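Local coordinates for probable branched-chain-amino-acid aminotransferase (Thermotoga maritima MSB8, PDB 3CSW), which probably transfers amino groups from leucine, isoleucine and valine to 2-oxoglutarate, using pyridoxal 5'-phosphate as cofactor, at residues R47-H59 with F271-I285. Residues are numbered along the deposited sequence; the frame is centred on the assembly and turned at random.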
# COMPACT_ATOMS: atom_id res chain seq x y z
N ARG A 47 16.58 -4.92 -32.08
CA ARG A 47 17.36 -4.16 -33.06
C ARG A 47 18.39 -5.09 -33.67
O ARG A 47 18.61 -6.19 -33.18
CB ARG A 47 18.06 -2.96 -32.44
CG ARG A 47 19.19 -3.29 -31.48
CD ARG A 47 20.12 -2.10 -31.32
NE ARG A 47 20.96 -2.00 -32.51
CZ ARG A 47 21.79 -0.99 -32.76
NH1 ARG A 47 21.90 0.04 -31.92
NH2 ARG A 47 22.52 -1.03 -33.86
N THR A 48 19.03 -4.65 -34.76
CA THR A 48 20.08 -5.41 -35.39
C THR A 48 21.43 -4.73 -35.16
O THR A 48 21.51 -3.53 -34.91
CB THR A 48 19.88 -5.50 -36.91
OG1 THR A 48 19.85 -4.18 -37.45
CG2 THR A 48 18.57 -6.24 -37.25
N TYR A 49 22.48 -5.56 -35.21
CA TYR A 49 23.87 -5.12 -35.35
C TYR A 49 24.36 -5.84 -36.61
O TYR A 49 24.19 -7.05 -36.74
CB TYR A 49 24.73 -5.47 -34.14
CG TYR A 49 24.38 -4.69 -32.89
CD1 TYR A 49 24.77 -3.35 -32.74
CD2 TYR A 49 23.67 -5.28 -31.85
CE1 TYR A 49 24.44 -2.62 -31.56
CE2 TYR A 49 23.34 -4.57 -30.69
CZ TYR A 49 23.72 -3.25 -30.55
OH TYR A 49 23.37 -2.59 -29.39
N SER A 50 24.91 -5.07 -37.54
CA SER A 50 25.29 -5.58 -38.86
C SER A 50 24.14 -6.29 -39.54
O SER A 50 24.33 -7.28 -40.26
CB SER A 50 26.49 -6.53 -38.77
OG SER A 50 27.63 -5.85 -38.27
N ARG A 51 22.93 -5.78 -39.30
CA ARG A 51 21.72 -6.31 -39.93
C ARG A 51 21.36 -7.71 -39.42
O ARG A 51 20.45 -8.35 -39.97
CB ARG A 51 21.86 -6.25 -41.46
CG ARG A 51 22.31 -4.84 -41.94
CD ARG A 51 22.77 -4.77 -43.38
NE ARG A 51 21.78 -5.30 -44.31
CZ ARG A 51 21.88 -6.46 -44.96
NH1 ARG A 51 22.94 -7.25 -44.81
NH2 ARG A 51 20.91 -6.83 -45.78
N ALA A 52 22.06 -8.17 -38.38
CA ALA A 52 21.73 -9.43 -37.69
C ALA A 52 20.89 -9.14 -36.44
O ALA A 52 21.27 -8.30 -35.63
CB ALA A 52 23.00 -10.17 -37.29
N PRO A 53 19.74 -9.83 -36.28
CA PRO A 53 18.90 -9.60 -35.09
C PRO A 53 19.55 -9.98 -33.75
O PRO A 53 19.96 -11.14 -33.52
CB PRO A 53 17.63 -10.42 -35.35
CG PRO A 53 17.95 -11.34 -36.48
CD PRO A 53 19.16 -10.82 -37.21
N PHE A 54 19.64 -8.96 -32.89
CA PHE A 54 20.28 -9.03 -31.60
C PHE A 54 19.40 -9.65 -30.51
O PHE A 54 18.23 -9.30 -30.34
CB PHE A 54 20.70 -7.63 -31.15
CG PHE A 54 21.45 -7.61 -29.85
CD1 PHE A 54 22.72 -8.20 -29.76
CD2 PHE A 54 20.91 -7.03 -28.71
CE1 PHE A 54 23.42 -8.19 -28.56
CE2 PHE A 54 21.59 -7.03 -27.51
CZ PHE A 54 22.84 -7.61 -27.43
N ALA A 55 20.02 -10.55 -29.74
CA ALA A 55 19.39 -11.21 -28.61
C ALA A 55 18.08 -11.85 -28.99
O ALA A 55 17.15 -11.84 -28.19
CB ALA A 55 19.22 -10.25 -27.40
N ALA A 56 18.04 -12.48 -30.17
CA ALA A 56 16.80 -13.04 -30.70
C ALA A 56 16.19 -14.11 -29.79
O ALA A 56 14.99 -14.08 -29.50
CB ALA A 56 17.00 -13.56 -32.11
N TYR A 57 17.02 -15.02 -29.29
CA TYR A 57 16.56 -16.07 -28.39
C TYR A 57 16.04 -15.50 -27.07
O TYR A 57 15.01 -15.92 -26.58
CB TYR A 57 17.67 -17.12 -28.13
CG TYR A 57 17.14 -18.28 -27.33
CD1 TYR A 57 16.19 -19.14 -27.87
CD2 TYR A 57 17.54 -18.48 -26.01
CE1 TYR A 57 15.66 -20.18 -27.13
CE2 TYR A 57 17.02 -19.52 -25.26
CZ TYR A 57 16.08 -20.37 -25.82
OH TYR A 57 15.55 -21.41 -25.08
N LYS A 58 16.75 -14.53 -26.50
CA LYS A 58 16.34 -13.89 -25.26
C LYS A 58 14.98 -13.21 -25.39
O LYS A 58 14.15 -13.32 -24.49
CB LYS A 58 17.39 -12.87 -24.81
CG LYS A 58 18.68 -13.54 -24.34
CD LYS A 58 19.72 -12.56 -23.87
CE LYS A 58 20.87 -13.31 -23.21
NZ LYS A 58 21.95 -12.32 -22.86
N HIS A 59 14.77 -12.53 -26.51
CA HIS A 59 13.48 -11.89 -26.79
C HIS A 59 12.37 -12.90 -27.03
O HIS A 59 11.26 -12.69 -26.60
CB HIS A 59 13.61 -10.94 -27.97
CG HIS A 59 14.27 -9.64 -27.62
ND1 HIS A 59 13.61 -8.65 -26.93
CD2 HIS A 59 15.52 -9.17 -27.86
CE1 HIS A 59 14.43 -7.63 -26.75
NE2 HIS A 59 15.58 -7.91 -27.32
N PHE A 271 30.18 -1.28 -24.55
CA PHE A 271 28.91 -2.01 -24.70
C PHE A 271 28.83 -2.84 -25.98
O PHE A 271 28.68 -4.06 -25.94
CB PHE A 271 27.70 -1.06 -24.60
CG PHE A 271 26.38 -1.76 -24.70
CD1 PHE A 271 25.85 -2.44 -23.61
CD2 PHE A 271 25.68 -1.79 -25.89
CE1 PHE A 271 24.65 -3.11 -23.71
CE2 PHE A 271 24.47 -2.46 -25.99
CZ PHE A 271 23.96 -3.12 -24.91
N GLU A 272 28.93 -2.17 -27.12
CA GLU A 272 28.77 -2.84 -28.42
C GLU A 272 29.80 -3.96 -28.67
O GLU A 272 29.40 -5.08 -29.04
CB GLU A 272 28.74 -1.82 -29.55
CG GLU A 272 28.29 -2.41 -30.89
CD GLU A 272 27.97 -1.35 -31.95
OE1 GLU A 272 27.35 -0.32 -31.60
OE2 GLU A 272 28.32 -1.58 -33.13
N PRO A 273 31.11 -3.70 -28.49
CA PRO A 273 32.05 -4.80 -28.62
C PRO A 273 31.79 -5.97 -27.67
O PRO A 273 31.94 -7.11 -28.07
CB PRO A 273 33.43 -4.17 -28.36
CG PRO A 273 33.17 -2.86 -27.81
CD PRO A 273 31.81 -2.42 -28.26
N PHE A 274 31.38 -5.68 -26.44
CA PHE A 274 31.07 -6.75 -25.48
C PHE A 274 29.86 -7.59 -25.92
O PHE A 274 29.91 -8.81 -25.92
CB PHE A 274 30.85 -6.15 -24.09
CG PHE A 274 30.45 -7.17 -23.04
CD1 PHE A 274 31.41 -7.88 -22.34
CD2 PHE A 274 29.10 -7.40 -22.75
CE1 PHE A 274 31.04 -8.83 -21.37
CE2 PHE A 274 28.72 -8.35 -21.80
CZ PHE A 274 29.70 -9.05 -21.10
N VAL A 275 28.77 -6.94 -26.30
CA VAL A 275 27.54 -7.68 -26.63
C VAL A 275 27.65 -8.41 -27.98
O VAL A 275 27.07 -9.48 -28.16
CB VAL A 275 26.27 -6.80 -26.54
CG1 VAL A 275 26.16 -6.20 -25.14
CG2 VAL A 275 26.25 -5.71 -27.65
N LEU A 276 28.41 -7.84 -28.91
CA LEU A 276 28.64 -8.48 -30.19
C LEU A 276 29.46 -9.77 -30.04
O LEU A 276 29.34 -10.66 -30.86
CB LEU A 276 29.34 -7.53 -31.17
CG LEU A 276 28.56 -6.38 -31.81
CD1 LEU A 276 29.52 -5.56 -32.68
CD2 LEU A 276 27.45 -6.92 -32.67
N ASN A 277 30.25 -9.90 -28.97
CA ASN A 277 31.02 -11.12 -28.80
C ASN A 277 30.55 -12.03 -27.66
O ASN A 277 31.24 -12.97 -27.30
CB ASN A 277 32.53 -10.84 -28.71
CG ASN A 277 33.40 -11.99 -29.30
OD1 ASN A 277 32.95 -12.81 -30.10
ND2 ASN A 277 34.65 -12.02 -28.89
N LEU A 278 29.35 -11.78 -27.14
CA LEU A 278 28.77 -12.63 -26.10
C LEU A 278 27.79 -13.57 -26.80
O LEU A 278 26.78 -13.11 -27.33
CB LEU A 278 28.10 -11.76 -25.02
CG LEU A 278 28.00 -12.40 -23.64
CD1 LEU A 278 29.36 -12.38 -22.96
CD2 LEU A 278 26.96 -11.68 -22.77
N GLU A 279 28.11 -14.87 -26.82
CA GLU A 279 27.35 -15.89 -27.59
C GLU A 279 25.87 -16.02 -27.22
O GLU A 279 25.03 -16.29 -28.08
CB GLU A 279 28.03 -17.28 -27.46
CG GLU A 279 27.18 -18.49 -27.88
CD GLU A 279 26.78 -18.48 -29.36
OE1 GLU A 279 27.36 -17.70 -30.13
OE2 GLU A 279 25.89 -19.27 -29.76
N GLU A 280 25.56 -15.84 -25.95
CA GLU A 280 24.16 -15.89 -25.47
C GLU A 280 23.22 -14.89 -26.16
O GLU A 280 22.02 -15.10 -26.19
CB GLU A 280 24.09 -15.71 -23.95
CG GLU A 280 24.51 -14.34 -23.46
CD GLU A 280 24.51 -14.24 -21.94
OE1 GLU A 280 25.29 -14.98 -21.29
OE2 GLU A 280 23.75 -13.40 -21.40
N ASN A 281 23.78 -13.83 -26.74
CA ASN A 281 23.01 -12.85 -27.52
C ASN A 281 22.82 -13.22 -29.00
O ASN A 281 22.16 -12.49 -29.73
CB ASN A 281 23.69 -11.48 -27.46
CG ASN A 281 23.70 -10.90 -26.09
OD1 ASN A 281 22.71 -11.01 -25.35
ND2 ASN A 281 24.79 -10.25 -25.72
N TRP A 282 23.42 -14.35 -29.42
CA TRP A 282 23.43 -14.76 -30.82
C TRP A 282 23.05 -16.20 -31.11
O TRP A 282 23.13 -16.63 -32.26
CB TRP A 282 24.80 -14.45 -31.44
CG TRP A 282 25.13 -12.99 -31.35
CD1 TRP A 282 25.97 -12.39 -30.46
CD2 TRP A 282 24.56 -11.93 -32.14
NE1 TRP A 282 25.99 -11.04 -30.66
CE2 TRP A 282 25.14 -10.73 -31.69
CE3 TRP A 282 23.65 -11.89 -33.20
CZ2 TRP A 282 24.82 -9.49 -32.25
CZ3 TRP A 282 23.33 -10.65 -33.75
CH2 TRP A 282 23.92 -9.47 -33.28
N VAL A 283 22.62 -16.95 -30.10
CA VAL A 283 22.17 -18.33 -30.25
C VAL A 283 21.13 -18.43 -31.37
O VAL A 283 20.18 -17.65 -31.35
CB VAL A 283 21.46 -18.84 -28.96
CG1 VAL A 283 21.33 -20.35 -29.00
CG2 VAL A 283 22.21 -18.42 -27.70
N GLY A 284 21.30 -19.37 -32.30
CA GLY A 284 20.32 -19.63 -33.36
C GLY A 284 20.29 -18.70 -34.57
O GLY A 284 19.45 -18.89 -35.47
N ILE A 285 21.17 -17.71 -34.59
CA ILE A 285 21.23 -16.69 -35.64
C ILE A 285 22.44 -16.93 -36.56
O ILE A 285 22.31 -17.26 -37.75
CB ILE A 285 21.29 -15.25 -35.01
CG1 ILE A 285 19.93 -14.85 -34.42
CG2 ILE A 285 21.75 -14.20 -36.03
CD1 ILE A 285 18.72 -15.01 -35.37
OXT ILE A 285 23.58 -16.83 -36.12
O HOH W 1 20.44 -13.13 -31.73
O HOH W 2 19.74 -15.34 -30.27
O HOH W 3 19.74 -14.41 -27.68
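The C-terminal tail of this class-IV aminotransferase, leaving helix 262-276, packs against the 47-53 beta-hairpin and the start of helix 56-68, where A55 N donates to N281 O (2.9 Å). Three waters extend that join: one links N281 O to P53 O and A56 N, and the others tie V283 O to Y57 N and E280 O to K58 N, so amides of the helix's first turn, left without an i-4 acceptor by its start, bond through water to tail carbonyls. Next to this seam F54, its CG anti to the backbone N (chi1 -176°), reaches in among V275, N281 and W282. The F54 edge meets the W282 face off-centre, with the six-membered rings 5.5 Å apart at their centroids and their planes at 68°; F54 CZ presses on V275 CB (3.6 Å). The indole is fixed by NE1 donating to V275 O, while its CZ3 meets A52 CB (3.6 Å). Beyond it, Y49 packs CB against L276 CD2 and sets its OH at the edge of the F271 ring (3.6 Å). K58, extended past CG, carries the charge: NZ bonds E280 OE2 at its anti lone pair (2.6 Å) and N281 OD1 from above the amide plane (2.9 Å). Helix 203-214 joins in, E206 forming a second salt bridge to K58 and K210 one to E280. A methionine in place of K58 would probably cost E206 and E280 the positive charge they share, leaving E280 with K210, and N281 OD1 without this donor. The bound pyridoxal phosphate lies about 8 Å from the A55 side chain. Apolar packing joins the tail to the hairpin and water bridges join it to the helix start, while the charges of E206, K58, E280 and K210 tie both helix start and tail to helix 203-214.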